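Local coordinates for toll-like receptor 13 (Mus musculus, PDB 4Z0C), which recognises bacterial 23S ribosomal RNA as an innate immune receptor and signals through MYD88 and TRAF6 to activate NF-kappa-B, at residues A[410-415]-A[429-434]; A[458-463]-A[480-485]; A[466-471]-A[493-498]. One frame throughout, in Å; residues are numbered along the deposited sequence.

Contact 1 (A[410-415]-A[429-434]); sequences CWIVTI and LDLGDN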
ATOM      1  N   CYS A 410     -16.161  -2.928  -9.827  1.00 11.25           N
ATOM      2  CA  CYS A 410     -17.349  -3.494  -9.221  1.00 13.45           C
ATOM      3  C   CYS A 410     -16.979  -3.959  -7.796  1.00 20.32           C
ATOM      4  O   CYS A 410     -15.917  -3.599  -7.281  1.00 19.03           O
ATOM      5  CB  CYS A 410     -17.859  -4.660 -10.043  1.00 17.81           C
ATOM      6  SG  CYS A 410     -18.501  -4.160 -11.633  1.00 22.39           S
ATOM      7  N   TRP A 411     -17.845  -4.738  -7.153  1.00 19.69           N
ATOM      8  CA  TRP A 411     -17.578  -5.179  -5.780  1.00 23.74           C
ATOM      9  C   TRP A 411     -17.341  -6.679  -5.711  1.00 20.20           C
ATOM     10  O   TRP A 411     -17.596  -7.318  -4.692  1.00 18.68           O
ATOM     11  CB  TRP A 411     -18.735  -4.797  -4.851  1.00 22.87           C
ATOM     12  CG  TRP A 411     -18.953  -3.331  -4.691  1.00 25.68           C
ATOM     13  CD1 TRP A 411     -18.184  -2.316  -5.197  1.00 30.21           C
ATOM     14  CD2 TRP A 411     -20.024  -2.705  -3.978  1.00 26.01           C
ATOM     15  NE1 TRP A 411     -18.710  -1.097  -4.833  1.00 29.61           N
ATOM     16  CE2 TRP A 411     -19.844  -1.308  -4.090  1.00 28.01           C
ATOM     17  CE3 TRP A 411     -21.131  -3.188  -3.276  1.00 22.93           C
ATOM     18  CZ2 TRP A 411     -20.712  -0.394  -3.498  1.00 22.10           C
ATOM     19  CZ3 TRP A 411     -22.001  -2.274  -2.688  1.00 24.35           C
ATOM     20  CH2 TRP A 411     -21.781  -0.895  -2.796  1.00 24.16           C
ATOM     21  N   ILE A 412     -16.859  -7.246  -6.803  1.00 19.73           N
ATOM     22  CA  ILE A 412     -16.832  -8.695  -6.931  1.00 16.51           C
ATOM     23  C   ILE A 412     -15.985  -9.393  -5.864  1.00 25.54           C
ATOM     24  O   ILE A 412     -14.799  -9.087  -5.615  1.00 19.14           O
ATOM     25  CB  ILE A 412     -16.432  -9.121  -8.341  1.00 22.17           C
ATOM     26  CG1 ILE A 412     -17.539  -8.689  -9.323  1.00 21.78           C
ATOM     27  CG2 ILE A 412     -16.142 -10.630  -8.385  1.00 13.99           C
ATOM     28  CD1 ILE A 412     -17.081  -8.585 -10.765  1.00 19.17           C
ATOM     29  N   VAL A 413     -16.648 -10.341  -5.231  1.00 26.76           N
ATOM     30  CA  VAL A 413     -16.201 -10.910  -3.989  1.00 28.87           C
ATOM     31  C   VAL A 413     -15.698 -12.319  -4.270  1.00 27.89           C
ATOM     32  O   VAL A 413     -14.880 -12.854  -3.537  1.00 26.60           O
ATOM     33  CB  VAL A 413     -17.402 -10.865  -3.021  1.00 31.88           C
ATOM     34  CG1 VAL A 413     -17.943 -12.254  -2.698  1.00 17.06           C
ATOM     35  CG2 VAL A 413     -17.086 -10.017  -1.820  1.00 28.65           C
ATOM     36  N   THR A 414     -16.160 -12.910  -5.367  1.00 31.81           N
ATOM     37  CA  THR A 414     -15.728 -14.260  -5.700  1.00 27.26           C
ATOM     38  C   THR A 414     -16.014 -14.584  -7.173  1.00 31.80           C
ATOM     39  O   THR A 414     -16.979 -14.088  -7.761  1.00 35.05           O
ATOM     40  CB  THR A 414     -16.410 -15.298  -4.765  1.00 37.57           C
ATOM     41  OG1 THR A 414     -15.750 -16.568  -4.851  1.00 48.71           O
ATOM     42  CG2 THR A 414     -17.882 -15.439  -5.096  1.00 22.36           C
ATOM     43  N   ILE A 415     -15.145 -15.388  -7.769  1.00 25.39           N
ATOM     44  CA  ILE A 415     -15.362 -15.958  -9.093  1.00 21.86           C
ATOM     45  C   ILE A 415     -14.851 -17.397  -9.068  1.00 30.76           C
ATOM     46  O   ILE A 415     -14.058 -17.765  -8.196  1.00 34.43           O
ATOM     47  CB  ILE A 415     -14.590 -15.170 -10.200  1.00 35.12           C
ATOM     48  CG1 ILE A 415     -13.159 -14.847  -9.747  1.00 34.26           C
ATOM     49  CG2 ILE A 415     -15.297 -13.881 -10.540  1.00 28.93           C
ATOM     50  CD1 ILE A 415     -12.277 -14.266 -10.842  1.00 25.77           C
ATOM     51  N   LEU A 429      -9.920  -9.277 -20.390  1.00 29.64           N
ATOM     52  CA  LEU A 429     -10.799  -9.353 -19.232  1.00 24.60           C
ATOM     53  C   LEU A 429     -10.301  -8.468 -18.093  1.00 29.20           C
ATOM     54  O   LEU A 429      -9.216  -8.695 -17.535  1.00 24.43           O
ATOM     55  CB  LEU A 429     -10.962 -10.798 -18.781  1.00 26.58           C
ATOM     56  CG  LEU A 429     -11.724 -11.006 -17.471  1.00 27.98           C
ATOM     57  CD1 LEU A 429     -13.154 -10.429 -17.534  1.00 16.19           C
ATOM     58  CD2 LEU A 429     -11.740 -12.483 -17.159  1.00 17.81           C
ATOM     59  N   ASP A 430     -11.093  -7.458 -17.743  1.00 26.76           N
ATOM     60  CA  ASP A 430     -10.660  -6.515 -16.724  1.00 26.31           C
ATOM     61  C   ASP A 430     -11.405  -6.745 -15.410  1.00 27.98           C
ATOM     62  O   ASP A 430     -12.591  -6.391 -15.281  1.00 26.87           O
ATOM     63  CB  ASP A 430     -10.851  -5.073 -17.195  1.00 18.49           C
ATOM     64  CG  ASP A 430     -10.130  -4.060 -16.302  1.00 33.76           C
ATOM     65  OD1 ASP A 430      -9.576  -4.450 -15.240  1.00 34.57           O
ATOM     66  OD2 ASP A 430     -10.140  -2.859 -16.644  1.00 39.95           O
ATOM     67  N   LEU A 431     -10.700  -7.321 -14.433  1.00 26.24           N
ATOM     68  CA  LEU A 431     -11.282  -7.596 -13.115  1.00 26.18           C
ATOM     69  C   LEU A 431     -10.641  -6.733 -12.062  1.00 23.74           C
ATOM     70  O   LEU A 431     -10.702  -7.036 -10.867  1.00 19.54           O
ATOM     71  CB  LEU A 431     -11.131  -9.067 -12.736  1.00 21.30           C
ATOM     72  CG  LEU A 431     -12.188  -9.917 -13.431  1.00 25.99           C
ATOM     73  CD1 LEU A 431     -11.756 -11.371 -13.530  1.00 25.38           C
ATOM     74  CD2 LEU A 431     -13.481  -9.777 -12.660  1.00 21.43           C
ATOM     75  N   GLY A 432     -10.004  -5.665 -12.522  1.00 14.55           N
ATOM     76  CA  GLY A 432      -9.298  -4.761 -11.648  1.00 10.15           C
ATOM     77  C   GLY A 432     -10.180  -4.101 -10.609  1.00 13.73           C
ATOM     78  O   GLY A 432     -11.360  -3.913 -10.823  1.00 22.57           O
ATOM     79  N   ASP A 433      -9.596  -3.811  -9.451  1.00 21.10           N
ATOM     80  CA  ASP A 433     -10.217  -2.987  -8.430  1.00 20.46           C
ATOM     81  C   ASP A 433     -11.516  -3.603  -7.898  1.00 20.65           C
ATOM     82  O   ASP A 433     -12.415  -2.897  -7.447  1.00 17.19           O
ATOM     83  CB  ASP A 433     -10.450  -1.572  -8.942  1.00 26.36           C
ATOM     84  CG  ASP A 433     -10.782  -0.599  -7.827  1.00 47.18           C
ATOM     85  OD1 ASP A 433     -10.378  -0.861  -6.676  1.00 54.07           O
ATOM     86  OD2 ASP A 433     -11.480   0.408  -8.096  1.00 58.66           O
ATOM     87  N   ASN A 434     -11.613  -4.924  -7.957  1.00 22.34           N
ATOM     88  CA  ASN A 434     -12.704  -5.604  -7.279  1.00 21.65           C
ATOM     89  C   ASN A 434     -12.329  -5.944  -5.830  1.00 23.09           C
ATOM     90  O   ASN A 434     -11.526  -5.235  -5.227  1.00 27.89           O
ATOM     91  CB  ASN A 434     -13.176  -6.814  -8.088  1.00 19.52           C
ATOM     92  CG  ASN A 434     -14.051  -6.396  -9.289  1.00 25.42           C
ATOM     93  OD1 ASN A 434     -15.196  -5.988  -9.120  1.00 32.20           O
ATOM     94  ND2 ASN A 434     -13.517  -6.519 -10.493  1.00 17.10           N
TER
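Residues 429-434, the end of strand 428-430 and the turn after it in LRR 17, lie against 410-415, the loop that follows the corresponding turn of LRR 16, in the leucine-rich-repeat ectodomain of the receptor. Asn434 carries the polar part of the join. Its CG is anti to the carbonyl carbon (chi1 -77°), which lays the amide alongside Ile412, both side chains pointing the same way. Asn434 OD1 accepts from Ile412 N at 3.1 Å, with an N-H...O angle of 159°; the donor sits above the carbonyl plane, not on a lone pair. Across the same amide, Asn434 ND2 gives a hydrogen bond back to Leu431 O at 2.9 Å and 166°, and also bonds Leu407 O, so both ends of the group are held and its rotation is fixed. This is a rung of the asparagine ladder of leucine-rich repeats, in which a buried asparagine ties the turn of its own repeat to its neighbour; the next rung follows directly, since Leu431 O also accepts from Asn458 ND2. The turn itself is tightened by an Asx turn, Asp430 OD1 receiving Gly432 N at 3.0 Å, followed by a type II turn from Leu431 to Asn434. Beneath the amide the packing is apolar: Ile415 CD1 meets Leu431 CD1 tip to tip at 4.0 Å, and Ile412 CD1 lies 4.2 Å from Leu431 CD2. On the outer side, Trp411 packs on Val413 of the second subunit, while Asp433 O accepts from Arg437 NH2 of that subunit.

Contact 2 (A[458-463]-A[480-485]); sequences NCLKIL and MYNSLS. With nucleotides of chain C.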
ATOM      1  N   ASN A 458      -6.975  -5.856  -6.333  1.00 20.07           N
ATOM      2  CA  ASN A 458      -7.865  -6.712  -5.567  1.00 17.35           C
ATOM      3  C   ASN A 458      -7.260  -6.922  -4.188  1.00 20.77           C
ATOM      4  O   ASN A 458      -6.449  -6.107  -3.735  1.00 30.60           O
ATOM      5  CB  ASN A 458      -8.067  -8.022  -6.296  1.00 10.81           C
ATOM      6  CG  ASN A 458      -9.003  -7.859  -7.458  1.00 24.05           C
ATOM      7  OD1 ASN A 458     -10.214  -7.754  -7.265  1.00 23.49           O
ATOM      8  ND2 ASN A 458      -8.455  -7.779  -8.671  1.00 23.45           N
ATOM      9  N   CYS A 459      -7.660  -7.972  -3.492  1.00 28.74           N
ATOM     10  CA  CYS A 459      -7.003  -8.277  -2.219  1.00 32.80           C
ATOM     11  C   CYS A 459      -6.400  -9.671  -2.277  1.00 27.87           C
ATOM     12  O   CYS A 459      -6.484 -10.417  -1.303  1.00 24.62           O
ATOM     13  CB  CYS A 459      -8.001  -8.212  -1.049  1.00 41.18           C
ATOM     14  SG  CYS A 459      -9.346  -6.971  -1.164  1.00 72.87           S
ATOM     15  N   LEU A 460      -5.801 -10.033  -3.410  1.00 26.05           N
ATOM     16  CA  LEU A 460      -5.359 -11.418  -3.606  1.00 25.85           C
ATOM     17  C   LEU A 460      -4.217 -11.812  -2.672  1.00 29.75           C
ATOM     18  O   LEU A 460      -3.175 -11.155  -2.654  1.00 30.00           O
ATOM     19  CB  LEU A 460      -4.957 -11.677  -5.053  1.00 23.54           C
ATOM     20  CG  LEU A 460      -6.043 -11.716  -6.119  1.00 24.13           C
ATOM     21  CD1 LEU A 460      -5.401 -11.704  -7.514  1.00 22.14           C
ATOM     22  CD2 LEU A 460      -6.916 -12.929  -5.938  1.00 20.63           C
ATOM     23  N   LYS A 461      -4.434 -12.873  -1.891  1.00 28.42           N
ATOM     24  CA  LYS A 461      -3.402 -13.445  -1.022  1.00 30.34           C
ATOM     25  C   LYS A 461      -3.065 -14.849  -1.500  1.00 32.90           C
ATOM     26  O   LYS A 461      -1.899 -15.231  -1.593  1.00 38.91           O
ATOM     27  CB  LYS A 461      -3.891 -13.529   0.427  1.00 31.90           C
ATOM     28  CG  LYS A 461      -4.153 -12.191   1.110  1.00 34.37           C
ATOM     29  CD  LYS A 461      -3.967 -12.292   2.615  1.00 40.49           C
ATOM     30  CE  LYS A 461      -4.689 -11.179   3.377  1.00 43.26           C
ATOM     31  NZ  LYS A 461      -4.436  -9.809   2.861  1.00 47.66           N
ATOM     32  N   ILE A 462      -4.108 -15.611  -1.808  1.00 34.13           N
ATOM     33  CA  ILE A 462      -3.984 -17.028  -2.140  1.00 39.68           C
ATOM     34  C   ILE A 462      -4.294 -17.312  -3.602  1.00 44.77           C
ATOM     35  O   ILE A 462      -5.408 -17.076  -4.071  1.00 45.48           O
ATOM     36  CB  ILE A 462      -4.944 -17.891  -1.268  1.00 48.31           C
ATOM     37  CG1 ILE A 462      -4.753 -17.569   0.215  1.00 53.76           C
ATOM     38  CG2 ILE A 462      -4.752 -19.376  -1.541  1.00 39.87           C
ATOM     39  CD1 ILE A 462      -3.393 -17.968   0.758  1.00 58.37           C
ATOM     40  N   LEU A 463      -3.300 -17.820  -4.323  1.00 46.70           N
ATOM     41  CA  LEU A 463      -3.498 -18.274  -5.690  1.00 31.52           C
ATOM     42  C   LEU A 463      -3.346 -19.787  -5.749  1.00 31.67           C
ATOM     43  O   LEU A 463      -2.239 -20.303  -5.645  1.00 39.96           O
ATOM     44  CB  LEU A 463      -2.508 -17.599  -6.639  1.00 32.90           C
ATOM     45  CG  LEU A 463      -2.473 -16.073  -6.732  1.00 30.68           C
ATOM     46  CD1 LEU A 463      -1.489 -15.633  -7.790  1.00 33.04           C
ATOM     47  CD2 LEU A 463      -3.823 -15.550  -7.072  1.00 34.78           C
ATOM     48  N   MET A 480      -0.684  -6.377 -10.159  1.00 26.07           N
ATOM     49  CA  MET A 480      -0.205  -5.294  -9.298  1.00 17.28           C
ATOM     50  C   MET A 480      -1.165  -4.954  -8.165  1.00 24.97           C
ATOM     51  O   MET A 480      -2.384  -5.146  -8.278  1.00 19.81           O
ATOM     52  CB  MET A 480       0.057  -4.038 -10.132  1.00 20.18           C
ATOM     53  CG  MET A 480       1.033  -4.271 -11.308  1.00 34.28           C
ATOM     54  SD  MET A 480       2.623  -3.419 -11.213  1.00 38.72           S
ATOM     55  CE  MET A 480       2.167  -1.688 -11.163  1.00 22.61           C
ATOM     56  N   TYR A 481      -0.610  -4.447  -7.071  1.00 22.62           N
ATOM     57  CA  TYR A 481      -1.422  -3.997  -5.938  1.00 23.15           C
ATOM     58  C   TYR A 481      -2.333  -5.076  -5.365  1.00 17.93           C
ATOM     59  O   TYR A 481      -3.529  -4.893  -5.241  1.00 22.87           O
ATOM     60  CB  TYR A 481      -2.213  -2.750  -6.296  1.00 15.02           C
ATOM     61  CG  TYR A 481      -1.319  -1.566  -6.491  1.00 20.63           C
ATOM     62  CD1 TYR A 481      -0.916  -0.799  -5.412  1.00 21.46           C
ATOM     63  CD2 TYR A 481      -0.837  -1.237  -7.751  1.00 22.96           C
ATOM     64  CE1 TYR A 481      -0.073   0.286  -5.582  1.00 24.49           C
ATOM     65  CE2 TYR A 481       0.016  -0.153  -7.932  1.00 21.31           C
ATOM     66  CZ  TYR A 481       0.380   0.607  -6.847  1.00 26.31           C
ATOM     67  OH  TYR A 481       1.221   1.685  -7.014  1.00 37.62           O
ATOM     68  N   ASN A 482      -1.737  -6.205  -5.018  1.00 20.80           N
ATOM     69  CA  ASN A 482      -2.406  -7.214  -4.230  1.00 16.32           C
ATOM     70  C   ASN A 482      -1.596  -7.509  -2.992  1.00 19.34           C
ATOM     71  O   ASN A 482      -0.850  -6.646  -2.532  1.00 23.64           O
ATOM     72  CB  ASN A 482      -2.668  -8.470  -5.052  1.00 20.98           C
ATOM     73  CG  ASN A 482      -3.836  -8.298  -6.001  1.00 31.10           C
ATOM     74  OD1 ASN A 482      -4.993  -8.337  -5.576  1.00 32.41           O
ATOM     75  ND2 ASN A 482      -3.544  -8.098  -7.279  1.00 18.30           N
ATOM     76  N   SER A 483      -1.764  -8.708  -2.436  1.00 23.58           N
ATOM     77  CA  SER A 483      -1.053  -9.098  -1.218  1.00 25.07           C
ATOM     78  C   SER A 483      -0.350 -10.434  -1.396  1.00 24.97           C
ATOM     79  O   SER A 483      -0.181 -11.197  -0.436  1.00 31.29           O
ATOM     80  CB  SER A 483      -2.022  -9.180  -0.025  1.00 28.26           C
ATOM     81  OG  SER A 483      -2.487  -7.892   0.344  1.00 29.46           O
ATOM     82  N   LEU A 484       0.071 -10.710  -2.623  1.00 21.69           N
ATOM     83  CA  LEU A 484       0.757 -11.960  -2.928  1.00 25.13           C
ATOM     84  C   LEU A 484       2.124 -11.935  -2.256  1.00 25.51           C
ATOM     85  O   LEU A 484       2.749 -10.879  -2.186  1.00 27.75           O
ATOM     86  CB  LEU A 484       0.894 -12.124  -4.443  1.00 27.43           C
ATOM     87  CG  LEU A 484      -0.454 -11.960  -5.158  1.00 26.89           C
ATOM     88  CD1 LEU A 484      -0.262 -11.732  -6.636  1.00 26.18           C
ATOM     89  CD2 LEU A 484      -1.394 -13.162  -4.902  1.00 20.03           C
ATOM     90  N   SER A 485       2.569 -13.092  -1.755  1.00 25.43           N
ATOM     91  CA  SER A 485       3.860 -13.212  -1.072  1.00 32.19           C
ATOM     92  C   SER A 485       4.718 -14.383  -1.581  1.00 39.48           C
ATOM     93  O   SER A 485       5.876 -14.190  -1.901  1.00 54.62           O
ATOM     94  CB  SER A 485       3.682 -13.274   0.445  1.00 26.24           C
ATOM     95  OG  SER A 485       2.661 -14.186   0.793  1.00 35.29           O
TER
ATOM     96  P     G C   3       0.548   5.856  -8.138  1.00 66.27           P
ATOM     97  OP1   G C   3       0.005   5.371  -6.864  1.00 58.42           O
ATOM     98  OP2   G C   3       1.761   6.707  -8.097  1.00 79.68           O
ATOM     99  O5'   G C   3       0.818   4.569  -9.038  1.00 30.00           O
ATOM    100  C5'   G C   3       2.142   4.026  -9.055  1.00 29.28           C
ATOM    101  C4'   G C   3       2.537   3.432 -10.388  1.00 30.15           C
ATOM    102  O4'   G C   3       1.799   2.207 -10.615  1.00 30.17           O
ATOM    103  C3'   G C   3       2.295   4.308 -11.621  1.00 30.97           C
ATOM    104  O3'   G C   3       3.262   3.983 -12.617  1.00 28.66           O
ATOM    105  C2'   G C   3       0.945   3.806 -12.110  1.00 28.62           C
ATOM    106  O2'   G C   3       0.734   4.027 -13.482  1.00 29.15           O
ATOM    107  C1'   G C   3       1.054   2.309 -11.807  1.00 22.48           C
ATOM    108  N9    G C   3      -0.205   1.611 -11.581  1.00 27.91           N
ATOM    109  C8    G C   3      -1.160   1.902 -10.639  1.00 32.18           C
ATOM    110  N7    G C   3      -2.153   1.060 -10.663  1.00 28.87           N
ATOM    111  C5    G C   3      -1.829   0.154 -11.666  1.00 25.26           C
ATOM    112  C6    G C   3      -2.526  -0.985 -12.151  1.00 22.94           C
ATOM    113  O6    G C   3      -3.615  -1.444 -11.810  1.00 27.74           O
ATOM    114  N1    G C   3      -1.834  -1.618 -13.166  1.00 31.42           N
ATOM    115  C2    G C   3      -0.625  -1.203 -13.668  1.00 32.23           C
ATOM    116  N2    G C   3      -0.132  -1.956 -14.658  1.00 26.75           N
ATOM    117  N3    G C   3       0.035  -0.143 -13.233  1.00 30.65           N
ATOM    118  C4    G C   3      -0.621   0.481 -12.237  1.00 30.04           C
TER
HETATM  119  O   HOH W   1       0.955 -15.672  -2.529  1.00 40.59           O
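Asn482, a rung of the asparagine ladder, and Leu484 make the compact half of this join between LRR 18 and LRR 19. Asn482 lies alongside Leu460, pointing the same way, and its OD1 accepts from Leu460 N at 2.9 Å with an N-H...O angle of 166°, the donor standing above the carbonyl plane. The bond is answered by Ser483 N, which reaches Leu460 O at 2.8 Å in the carbonyl plane, though bent to 143°. Next to this pair Leu484 CD2 presses on Leu463 CG at 3.6 Å, the two side chains crossing at about a right angle, and touches Leu460 CB at 3.9 Å.

The solvent side is looser. Lys461 bends at chi4 to bring NZ to 3.7 Å from Ser483 OG, and a water links Lys461 O (3.0 Å) to Ser485 N. At the other end, Tyr481, stacked with His457 and Phe505, brings its OH to 3.2 Å from C5' of nucleotide G3 of chain C, and Met480 CE lies against that base. Asn482 ND2 is taken up by Leu479 O and Leu455 O, so the amide is satisfied at both ends, and this buried bonding probably helps to fix the backbone that presents Tyr481 to the RNA.

Contact 3 (A[466-471]-A[493-498]); sequences NSFSGL and SGLEKL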
ATOM      1  N   ASN A 466      -2.681 -24.040 -10.667  1.00 46.84           N
ATOM      2  CA  ASN A 466      -3.520 -24.090 -11.868  1.00 49.45           C
ATOM      3  C   ASN A 466      -4.646 -23.039 -11.908  1.00 43.72           C
ATOM      4  O   ASN A 466      -5.673 -23.246 -12.559  1.00 37.27           O
ATOM      5  CB  ASN A 466      -4.092 -25.501 -12.078  1.00 54.12           C
ATOM      6  CG  ASN A 466      -3.011 -26.561 -12.191  1.00 63.40           C
ATOM      7  OD1 ASN A 466      -1.956 -26.330 -12.781  1.00 66.72           O
ATOM      8  ND2 ASN A 466      -3.264 -27.729 -11.605  1.00 64.48           N
ATOM      9  N   SER A 467      -4.453 -21.927 -11.200  1.00 39.81           N
ATOM     10  CA  SER A 467      -5.380 -20.797 -11.274  1.00 38.76           C
ATOM     11  C   SER A 467      -5.506 -20.296 -12.708  1.00 37.92           C
ATOM     12  O   SER A 467      -6.573 -19.870 -13.132  1.00 42.08           O
ATOM     13  CB  SER A 467      -4.887 -19.643 -10.402  1.00 40.28           C
ATOM     14  OG  SER A 467      -5.274 -19.811  -9.057  1.00 51.74           O
ATOM     15  N   PHE A 468      -4.401 -20.372 -13.444  1.00 29.93           N
ATOM     16  CA  PHE A 468      -4.302 -19.826 -14.785  1.00 32.52           C
ATOM     17  C   PHE A 468      -4.199 -20.890 -15.876  1.00 32.60           C
ATOM     18  O   PHE A 468      -3.709 -20.605 -16.971  1.00 35.64           O
ATOM     19  CB  PHE A 468      -3.093 -18.886 -14.883  1.00 29.98           C
ATOM     20  CG  PHE A 468      -3.086 -17.789 -13.860  1.00 25.51           C
ATOM     21  CD1 PHE A 468      -3.971 -16.730 -13.954  1.00 21.03           C
ATOM     22  CD2 PHE A 468      -2.195 -17.823 -12.798  1.00 25.14           C
ATOM     23  CE1 PHE A 468      -3.962 -15.718 -13.026  1.00 21.95           C
ATOM     24  CE2 PHE A 468      -2.183 -16.821 -11.850  1.00 23.17           C
ATOM     25  CZ  PHE A 468      -3.064 -15.763 -11.961  1.00 28.04           C
ATOM     26  N   SER A 469      -4.641 -22.112 -15.598  1.00 26.95           N
ATOM     27  CA  SER A 469      -4.676 -23.123 -16.661  1.00 31.48           C
ATOM     28  C   SER A 469      -5.668 -22.734 -17.789  1.00 42.30           C
ATOM     29  O   SER A 469      -6.658 -22.024 -17.567  1.00 35.30           O
ATOM     30  CB  SER A 469      -5.004 -24.509 -16.098  1.00 32.52           C
ATOM     31  OG  SER A 469      -6.371 -24.616 -15.767  1.00 41.79           O
ATOM     32  N   GLY A 470      -5.370 -23.168 -19.007  1.00 38.91           N
ATOM     33  CA  GLY A 470      -6.209 -22.854 -20.144  1.00 41.54           C
ATOM     34  C   GLY A 470      -5.889 -21.520 -20.806  1.00 45.03           C
ATOM     35  O   GLY A 470      -6.382 -21.225 -21.894  1.00 46.30           O
ATOM     36  N   LEU A 471      -5.069 -20.707 -20.154  1.00 38.13           N
ATOM     37  CA  LEU A 471      -4.737 -19.395 -20.691  1.00 34.82           C
ATOM     38  C   LEU A 471      -3.498 -19.486 -21.578  1.00 43.35           C
ATOM     39  O   LEU A 471      -2.533 -18.747 -21.406  1.00 44.72           O
ATOM     40  CB  LEU A 471      -4.536 -18.387 -19.567  1.00 32.33           C
ATOM     41  CG  LEU A 471      -5.816 -18.084 -18.794  1.00 31.51           C
ATOM     42  CD1 LEU A 471      -5.581 -17.098 -17.657  1.00 29.18           C
ATOM     43  CD2 LEU A 471      -6.909 -17.570 -19.735  1.00 25.16           C
ATOM     44  N   SER A 493       1.638 -22.249 -14.575  1.00 60.22           N
ATOM     45  CA  SER A 493       1.744 -23.423 -15.445  1.00 68.69           C
ATOM     46  C   SER A 493       1.391 -23.221 -16.930  1.00 69.92           C
ATOM     47  O   SER A 493       2.258 -23.344 -17.799  1.00 75.17           O
ATOM     48  CB  SER A 493       0.868 -24.547 -14.880  1.00 70.45           C
ATOM     49  OG  SER A 493       1.646 -25.479 -14.147  1.00 77.49           O
ATOM     50  N   GLY A 494       0.133 -22.923 -17.228  1.00 64.16           N
ATOM     51  CA  GLY A 494      -0.301 -22.778 -18.612  1.00 66.31           C
ATOM     52  C   GLY A 494       0.154 -21.539 -19.376  1.00 55.45           C
ATOM     53  O   GLY A 494      -0.385 -21.237 -20.449  1.00 43.80           O
ATOM     54  N   LEU A 495       1.144 -20.826 -18.847  1.00 42.82           N
ATOM     55  CA  LEU A 495       1.465 -19.520 -19.398  1.00 39.75           C
ATOM     56  C   LEU A 495       2.737 -19.449 -20.243  1.00 35.82           C
ATOM     57  O   LEU A 495       3.512 -18.511 -20.116  1.00 37.03           O
ATOM     58  CB  LEU A 495       1.538 -18.511 -18.248  1.00 31.42           C
ATOM     59  CG  LEU A 495       0.251 -18.409 -17.427  1.00 31.77           C
ATOM     60  CD1 LEU A 495       0.369 -17.400 -16.295  1.00 29.49           C
ATOM     61  CD2 LEU A 495      -0.906 -18.057 -18.328  1.00 31.95           C
ATOM     62  N   GLU A 496       2.928 -20.398 -21.149  1.00 39.70           N
ATOM     63  CA  GLU A 496       4.216 -20.484 -21.847  1.00 47.67           C
ATOM     64  C   GLU A 496       4.411 -19.403 -22.912  1.00 43.33           C
ATOM     65  O   GLU A 496       5.526 -19.200 -23.408  1.00 38.81           O
ATOM     66  CB  GLU A 496       4.396 -21.859 -22.483  1.00 57.64           C
ATOM     67  CG  GLU A 496       4.529 -23.001 -21.508  1.00 70.81           C
ATOM     68  CD  GLU A 496       4.794 -24.311 -22.219  1.00 84.22           C
ATOM     69  OE1 GLU A 496       4.851 -24.309 -23.469  1.00 92.47           O
ATOM     70  OE2 GLU A 496       4.951 -25.341 -21.535  1.00 86.53           O
ATOM     71  N   LYS A 497       3.323 -18.700 -23.229  1.00 36.77           N
ATOM     72  CA  LYS A 497       3.327 -17.669 -24.242  1.00 32.81           C
ATOM     73  C   LYS A 497       3.234 -16.276 -23.632  1.00 33.36           C
ATOM     74  O   LYS A 497       3.167 -15.278 -24.359  1.00 41.18           O
ATOM     75  CB  LYS A 497       2.180 -17.894 -25.219  1.00 41.93           C
ATOM     76  CG  LYS A 497       2.421 -18.991 -26.246  1.00 50.06           C
ATOM     77  CD  LYS A 497       1.212 -19.126 -27.181  1.00 59.34           C
ATOM     78  CE  LYS A 497       1.442 -20.169 -28.270  1.00 67.73           C
ATOM     79  NZ  LYS A 497       1.341 -21.573 -27.747  1.00 71.03           N
ATOM     80  N   LEU A 498       3.196 -16.208 -22.304  1.00 27.80           N
ATOM     81  CA  LEU A 498       3.109 -14.920 -21.600  1.00 28.59           C
ATOM     82  C   LEU A 498       4.292 -13.991 -21.906  1.00 29.30           C
ATOM     83  O   LEU A 498       5.460 -14.416 -21.850  1.00 25.97           O
ATOM     84  CB  LEU A 498       3.010 -15.132 -20.090  1.00 21.38           C
ATOM     85  CG  LEU A 498       2.551 -13.887 -19.328  1.00 24.67           C
ATOM     86  CD1 LEU A 498       1.077 -13.585 -19.606  1.00 26.76           C
ATOM     87  CD2 LEU A 498       2.792 -14.022 -17.842  1.00 22.24           C
TER
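Ser467 OG is the best-held polar side-chain atom here, with two carbonyl oxygens in range of its one proton: Glu464 O, and Leu439 O in a weak bond. It belongs to the convex-side turns of the leucine-rich-repeat solenoid, where 466-471, at the end of LRR 18, lies beside 493-498, which spans the change from LRR 19 to LRR 20. Phe468 occupies the phenylalanine position of the repeat consensus, and Ser467 CB lies over one face of the ring, 4.0 Å above its plane and offset toward the rim. The chain then bends through a type II turn, with Gly470 at positive phi (86°), and Leu471 N returns a weak bond to Phe468 O.

Between the two segments the evidence is van der Waals contact. Leu495 carries most of it, with CG anti to its carbonyl carbon (chi1 -58°): its two methyls divide, CD1 to Phe468 CB at 4.0 Å and CD2 to Leu471 CB at 3.8 Å. Phe468 and Leu495 both also rest on Leu477 of strand 476-478. The outer end is looser, Asn466 OD1 lying 3.9 Å from CB of the poorly ordered Ser493. Leu495 CD2 also lies against the backbone, 3.5 Å from Leu471 O.

Overall arrangement
Contacts 1 and 2 are the same kind of join two repeats apart, with Asn458 as the rung between Asn434 and Asn482; they touch through Asn458, their centres about 13 Å apart. Contact 1 is the more buried, whereas contact 2 is partly open to water and reaches the RNA. Contact 3 is also partly buried but lies farther along the repeats of contact 2, running into LRR 20, its nearest atom about 13 Å from the nucleic acid. Its segments alternate with those of contact 2, which it touches through Leu463 and Phe468. Chemistry follows place: within contacts 1 and 2 an asparagine amide bonds the neighbouring backbone, with a backbone-to-backbone bond added in contact 2, while apolar packing joins 466-471 to 493-498.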